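Long-range contacts in sortase B (Clostridium perfringens, PDB 5YFK), which probably acts as a cysteine transpeptidase of the sortase B class, a family that generally joins proteins bearing a sorting signal to the bacterial cell wall: residues S93-S98 against V109-N114; F153-E158 against S188-D193. The protein carries 1 engineered substitution. All blocks are in the same frame, centred on the assembly; numbering follows the deposited sequence.

In the fold
Both contacts belong to the sortase beta-barrel, but they use its sheet differently. Interaction 1 is buried near the middle of the chain and joins two sheet strands, 94-96 and 107-111, by a backbone ladder with side chains packed on both faces. Interaction 2 is partly buried and lies farther out, where the long strand 146-159 meets a loop following helix 174-186 and a serine hydroxyl takes over part of the work of a strand. The two share the sheet but no touching atoms, their nearest atoms being about 8 Å apart. Interaction 1 runs into the predicted catalytic histidine, whereas the centre of interaction 2 is about 16 Å from that of the chain.

Interaction 1 (S93-S98 against V109-N114); sequences SIFVDS and VVYGHN
Val109 O receives the backbone N-H of Asp97 at 2.8 Å, the first rung of an antiparallel hairpin in the sortase sheet. Val110 turns to the face that also carries Val96, and its CG1 presses on Ile94 CG2 at 3.4 Å, tighter than usual for two carbons. Tyr111 pairs with Phe95 through both backbone bonds, Tyr111 N to Phe95 O at 2.7 Å and Phe95 N to Tyr111 O at 2.9 Å. With Phe95 CG between its backbone N and carbonyl carbon (chi1 62°), the phenyl ring presents a face to Tyr111 CB, a CH-pi contact 3.9 Å from the centroid. The two rings, 25° from parallel, are slid apart and barely overlap. Past them, Tyr111 OH donates to the anti lone pair of Asp97 OD1 at 3.0 Å. Gly112 CA meets Ile94 CD1, and a water accepts from the backbone N of His113, the predicted proton donor/acceptor, and donates to Ser93 O; His113 NE2 bonds to Leu80 O. The Asp97 carboxylate thus gathers Tyr111 OH, Glu99 N on OD2 and, weakly, Asn76 ND2 on OD1, donors that would probably stabilise its negative charge inside the fold.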
loop_
_atom_site.group_PDB
_atom_site.type_symbol
_atom_site.label_atom_id
_atom_site.label_comp_id
_atom_site.label_asym_id
_atom_site.label_seq_id
_atom_site.Cartn_x
_atom_site.Cartn_y
_atom_site.Cartn_z
ATOM N N SER A 93 3.257 -10.946 4.153
ATOM C CA SER A 93 4.045 -9.815 3.699
ATOM C C SER A 93 3.105 -8.745 3.166
ATOM O O SER A 93 1.914 -9.002 2.920
ATOM C CB SER A 93 5.045 -10.237 2.615
ATOM O OG SER A 93 5.882 -11.291 3.071
ATOM N N ILE A 94 3.633 -7.538 2.995
ATOM C CA ILE A 94 2.887 -6.524 2.228
ATOM C C ILE A 94 3.204 -6.722 0.750
ATOM O O ILE A 94 4.382 -6.867 0.377
ATOM C CB ILE A 94 3.296 -5.117 2.636
ATOM C CG1 ILE A 94 3.207 -4.951 4.154
ATOM C CG2 ILE A 94 2.424 -4.084 1.919
ATOM C CD1 ILE A 94 1.888 -5.330 4.790
ATOM N N PHE A 95 2.167 -6.889 -0.066
ATOM C CA PHE A 95 2.389 -7.219 -1.479
ATOM C C PHE A 95 1.550 -6.432 -2.451
ATOM O O PHE A 95 0.397 -6.078 -2.189
ATOM C CB PHE A 95 2.246 -8.730 -1.731
ATOM C CG PHE A 95 0.882 -9.281 -1.441
ATOM C CD1 PHE A 95 0.557 -9.734 -0.183
ATOM C CD2 PHE A 95 -0.070 -9.376 -2.441
ATOM C CE1 PHE A 95 -0.726 -10.181 0.099
ATOM C CE2 PHE A 95 -1.323 -9.900 -2.185
ATOM C CZ PHE A 95 -1.617 -10.388 -0.932
ATOM N N VAL A 96 2.173 -6.146 -3.585
ATOM C CA VAL A 96 1.512 -5.484 -4.698
ATOM C C VAL A 96 0.812 -6.525 -5.574
ATOM O O VAL A 96 1.256 -7.682 -5.705
ATOM C CB VAL A 96 2.480 -4.594 -5.525
ATOM C CG1 VAL A 96 3.697 -5.377 -5.978
ATOM C CG2 VAL A 96 1.762 -3.947 -6.706
ATOM N N ASP A 97 -0.342 -6.136 -6.083
ATOM C CA ASP A 97 -1.145 -7.003 -6.932
ATOM C C ASP A 97 -0.292 -7.689 -7.981
ATOM O O ASP A 97 0.500 -7.033 -8.668
ATOM C CB ASP A 97 -2.215 -6.174 -7.635
ATOM C CG ASP A 97 -3.323 -7.026 -8.230
ATOM O OD1 ASP A 97 -4.404 -7.138 -7.608
ATOM O OD2 ASP A 97 -3.065 -7.693 -9.242
ATOM N N SER A 98 -0.476 -9.005 -8.127
ATOM C CA SER A 98 0.357 -9.786 -9.064
ATOM C C SER A 98 0.169 -9.358 -10.526
ATOM O O SER A 98 1.095 -9.496 -11.315
ATOM C CB SER A 98 0.031 -11.276 -8.936
ATOM O OG SER A 98 -1.345 -11.499 -9.224
ATOM N N VAL A 109 -1.789 -1.274 -6.618
ATOM C CA VAL A 109 -2.669 -1.849 -5.613
ATOM C C VAL A 109 -1.891 -2.730 -4.686
ATOM O O VAL A 109 -1.199 -3.657 -5.124
ATOM C CB VAL A 109 -3.805 -2.660 -6.267
ATOM C CG1 VAL A 109 -4.632 -3.385 -5.216
ATOM C CG2 VAL A 109 -4.675 -1.740 -7.097
ATOM N N VAL A 110 -1.987 -2.431 -3.388
ATOM C CA VAL A 110 -1.155 -3.082 -2.405
ATOM C C VAL A 110 -2.041 -3.665 -1.299
ATOM O O VAL A 110 -2.957 -2.984 -0.812
ATOM C CB VAL A 110 -0.123 -2.086 -1.812
ATOM C CG1 VAL A 110 0.750 -2.732 -0.760
ATOM C CG2 VAL A 110 0.723 -1.482 -2.920
ATOM N N TYR A 111 -1.693 -4.878 -0.867
ATOM C CA TYR A 111 -2.447 -5.646 0.129
ATOM C C TYR A 111 -1.589 -5.927 1.342
ATOM O O TYR A 111 -0.355 -6.120 1.251
ATOM C CB TYR A 111 -2.900 -6.989 -0.440
ATOM C CG TYR A 111 -3.713 -6.929 -1.693
ATOM C CD1 TYR A 111 -3.104 -6.861 -2.937
ATOM C CD2 TYR A 111 -5.102 -6.924 -1.639
ATOM C CE1 TYR A 111 -3.864 -6.828 -4.090
ATOM C CE2 TYR A 111 -5.859 -6.710 -2.776
ATOM C CZ TYR A 111 -5.228 -6.735 -3.995
ATOM O OH TYR A 111 -5.964 -6.657 -5.131
ATOM N N GLY A 112 -2.254 -6.074 2.474
ATOM C CA GLY A 112 -1.638 -6.664 3.657
ATOM C C GLY A 112 -2.668 -7.085 4.676
ATOM O O GLY A 112 -3.792 -6.606 4.656
ATOM N N HIS A 113 -2.268 -7.994 5.555
ATOM C CA HIS A 113 -3.119 -8.519 6.609
ATOM C C HIS A 113 -3.467 -7.438 7.640
ATOM O O HIS A 113 -2.659 -6.537 7.914
ATOM C CB HIS A 113 -2.414 -9.667 7.338
ATOM C CG HIS A 113 -2.547 -10.997 6.660
ATOM N ND1 HIS A 113 -3.770 -11.581 6.409
ATOM C CD2 HIS A 113 -1.618 -11.940 6.369
ATOM C CE1 HIS A 113 -3.585 -12.815 5.968
ATOM N NE2 HIS A 113 -2.288 -13.028 5.866
ATOM N N ASN A 114 -4.625 -7.624 8.286
ATOM C CA ASN A 114 -4.943 -6.967 9.537
ATOM C C ASN A 114 -5.317 -8.027 10.547
ATOM O O ASN A 114 -6.425 -8.542 10.511
ATOM C CB ASN A 114 -6.102 -5.997 9.335
ATOM C CG ASN A 114 -6.730 -5.540 10.646
ATOM O OD1 ASN A 114 -6.105 -5.608 11.711
ATOM N ND2 ASN A 114 -7.902 -4.934 10.543
HETATM O O HOH W 1 0.484 -9.074 5.448
#

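Interaction 2 (F153-E158 against S188-D193); sequences FSVYQE and SLFKRD
Val155 offers both its backbone groups to Ser188 and Leu189, so that a loop pairs with an edge of a strand in the sortase beta-barrel fold. Leu189 N donates to Val155 O at 2.9 Å, almost in line with the carbonyl, as a neighbouring strand might do. The other bond departs from that pattern: Val155 N gives its hydrogen to Ser188 OG at 3.0 Å, a side chain standing in for a carbonyl. Ser188 OG, anti to its own backbone N (chi1 -171°), also donates a hydrogen bond to Phe190 O at 2.6 Å, so one hydroxyl ties the loop to itself and to the strand.

Around these bonds the side chains close in. Val155 CG1 reaches Phe190 CD2 at 3.6 Å, the two side chains meeting at a slant. Leu189 CB lies over the centre of one face of the Phe190 ring. On the other flank, Ser154 OG rests 3.4 Å from Ser188 CB, and Arg192 sets its CB against Phe153 CA at 4.0 Å. A water joins Phe153 O, to which it donates at 2.6 Å, and Arg192 N, from which it accepts at 2.9 Å.

Farther out, Ser154 OG is hydrogen-bonded to Gln184 O in the last turn of helix 174-186. Phe153 and Ser154 form a classic beta bulge, both facing Val221 of strand 216-225. Phe133 of helix 130-135 touches Val155, and its ring meets that of Phe190. The Arg192 chain, bent at chi2 and chi3, makes a cation-pi contact with the same Phe133 ring and carries its guanidinium to two backbone carbonyls, NE bonding to Ile152 O and NH2 to Phe133 O.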
loop_
_atom_site.group_PDB
_atom_site.type_symbol
_atom_site.label_atom_id
_atom_site.label_comp_id
_atom_site.label_asym_id
_atom_site.label_seq_id
_atom_site.Cartn_x
_atom_site.Cartn_y
_atom_site.Cartn_z
ATOM N N PHE A 153 -6.915 10.503 -0.352
ATOM C CA PHE A 153 -8.139 11.268 -0.661
ATOM C C PHE A 153 -9.420 10.455 -0.392
ATOM O O PHE A 153 -10.533 10.983 -0.454
ATOM C CB PHE A 153 -8.095 11.827 -2.096
ATOM C CG PHE A 153 -8.159 10.790 -3.174
ATOM C CD1 PHE A 153 -9.375 10.293 -3.602
ATOM C CD2 PHE A 153 -6.984 10.174 -3.631
ATOM C CE1 PHE A 153 -9.435 9.249 -4.506
ATOM C CE2 PHE A 153 -7.035 9.217 -4.624
ATOM C CZ PHE A 153 -8.269 8.795 -5.110
ATOM N N SER A 154 -9.270 9.146 -0.251
ATOM C CA SER A 154 -10.450 8.281 -0.030
ATOM C C SER A 154 -10.168 7.248 1.039
ATOM O O SER A 154 -9.141 6.585 1.005
ATOM C CB SER A 154 -10.866 7.577 -1.313
ATOM O OG SER A 154 -12.017 6.765 -1.078
ATOM N N VAL A 155 -11.139 7.012 1.916
ATOM C CA VAL A 155 -11.103 5.876 2.817
ATOM C C VAL A 155 -12.515 5.286 2.904
ATOM O O VAL A 155 -13.501 6.014 2.896
ATOM C CB VAL A 155 -10.643 6.248 4.258
ATOM C CG1 VAL A 155 -11.547 7.328 4.868
ATOM C CG2 VAL A 155 -10.647 5.023 5.149
ATOM N N TYR A 156 -12.605 3.973 2.771
ATOM C CA TYR A 156 -13.893 3.283 2.851
ATOM C C TYR A 156 -13.779 1.820 3.241
ATOM O O TYR A 156 -12.699 1.219 3.177
ATOM C CB TYR A 156 -14.698 3.456 1.541
ATOM C CG TYR A 156 -14.071 2.864 0.297
ATOM C CD1 TYR A 156 -13.169 3.606 -0.478
ATOM C CD2 TYR A 156 -14.358 1.560 -0.099
ATOM C CE1 TYR A 156 -12.586 3.072 -1.605
ATOM C CE2 TYR A 156 -13.856 1.045 -1.282
ATOM C CZ TYR A 156 -12.920 1.773 -1.991
ATOM O OH TYR A 156 -12.351 1.243 -3.122
ATOM N N GLN A 157 -14.914 1.200 3.565
ATOM C CA GLN A 157 -14.900 -0.240 3.715
ATOM C C GLN A 157 -16.124 -0.832 3.062
ATOM O O GLN A 157 -17.163 -0.170 2.907
ATOM C CB GLN A 157 -14.765 -0.680 5.181
ATOM C CG GLN A 157 -15.742 -0.061 6.151
ATOM C CD GLN A 157 -15.530 -0.527 7.597
ATOM O OE1 GLN A 157 -14.463 -1.024 7.970
ATOM N NE2 GLN A 157 -16.591 -0.500 8.360
ATOM N N GLU A 158 -15.980 -2.053 2.602
ATOM C CA GLU A 158 -17.117 -2.728 2.006
ATOM C C GLU A 158 -16.852 -4.192 1.950
ATOM O O GLU A 158 -15.796 -4.658 2.321
ATOM C CB GLU A 158 -17.403 -2.190 0.590
ATOM C CG GLU A 158 -16.233 -2.301 -0.370
ATOM C CD GLU A 158 -16.541 -1.739 -1.766
ATOM O OE1 GLU A 158 -16.336 -2.451 -2.768
ATOM O OE2 GLU A 158 -17.104 -0.632 -1.868
ATOM N N SER A 188 -15.570 7.707 -0.484
ATOM C CA SER A 188 -14.854 8.067 0.729
ATOM C C SER A 188 -15.815 8.522 1.819
ATOM O O SER A 188 -16.768 9.265 1.548
ATOM C CB SER A 188 -13.821 9.162 0.489
ATOM O OG SER A 188 -13.013 9.340 1.645
ATOM N N LEU A 189 -15.542 8.064 3.031
ATOM C CA LEU A 189 -16.165 8.594 4.252
ATOM C C LEU A 189 -15.923 10.085 4.396
ATOM O O LEU A 189 -16.803 10.812 4.879
ATOM C CB LEU A 189 -15.578 7.870 5.460
ATOM C CG LEU A 189 -15.903 6.384 5.514
ATOM C CD1 LEU A 189 -14.990 5.691 6.505
ATOM C CD2 LEU A 189 -17.357 6.140 5.888
ATOM N N PHE A 190 -14.761 10.543 3.910
ATOM C CA PHE A 190 -14.250 11.895 4.171
ATOM C C PHE A 190 -13.718 12.526 2.881
ATOM O O PHE A 190 -13.008 11.879 2.104
ATOM C CB PHE A 190 -13.132 11.893 5.236
ATOM C CG PHE A 190 -13.467 11.130 6.486
ATOM C CD1 PHE A 190 -14.575 11.443 7.235
ATOM C CD2 PHE A 190 -12.664 10.073 6.909
ATOM C CE1 PHE A 190 -14.917 10.704 8.353
ATOM C CE2 PHE A 190 -13.032 9.296 7.982
ATOM C CZ PHE A 190 -14.143 9.637 8.736
ATOM N N LYS A 191 -13.997 13.816 2.708
ATOM C CA LYS A 191 -13.553 14.566 1.530
ATOM C C LYS A 191 -12.242 15.306 1.823
ATOM O O LYS A 191 -12.085 15.895 2.885
ATOM C CB LYS A 191 -14.653 15.541 1.112
ATOM C CG LYS A 191 -14.222 16.623 0.136
ATOM C CD LYS A 191 -14.444 16.196 -1.303
ATOM C CE LYS A 191 -13.620 17.060 -2.245
ATOM N NZ LYS A 191 -13.727 16.576 -3.645
ATOM N N ARG A 192 -11.238 15.088 0.977
ATOM C CA ARG A 192 -9.996 15.858 1.018
ATOM C C ARG A 192 -10.098 17.090 0.127
ATOM O O ARG A 192 -10.243 16.982 -1.103
ATOM C CB ARG A 192 -8.807 15.005 0.556
ATOM C CG ARG A 192 -7.457 15.685 0.746
ATOM C CD ARG A 192 -6.970 15.613 2.180
ATOM N NE ARG A 192 -6.571 14.261 2.561
ATOM C CZ ARG A 192 -6.394 13.868 3.812
ATOM N NH1 ARG A 192 -5.983 12.636 4.069
ATOM N NH2 ARG A 192 -6.624 14.713 4.821
ATOM N N ASP A 193 -10.019 18.260 0.756
ATOM C CA ASP A 193 -10.195 19.513 0.048
ATOM C C ASP A 193 -8.983 19.826 -0.824
ATOM O O ASP A 193 -7.841 19.661 -0.392
ATOM C CB ASP A 193 -10.404 20.658 1.044
ATOM C CG ASP A 193 -11.702 20.539 1.815
ATOM O OD1 ASP A 193 -12.622 19.821 1.364
ATOM O OD2 ASP A 193 -11.846 21.273 2.815
HETATM O O HOH W 2 -11.853 13.127 -1.119
#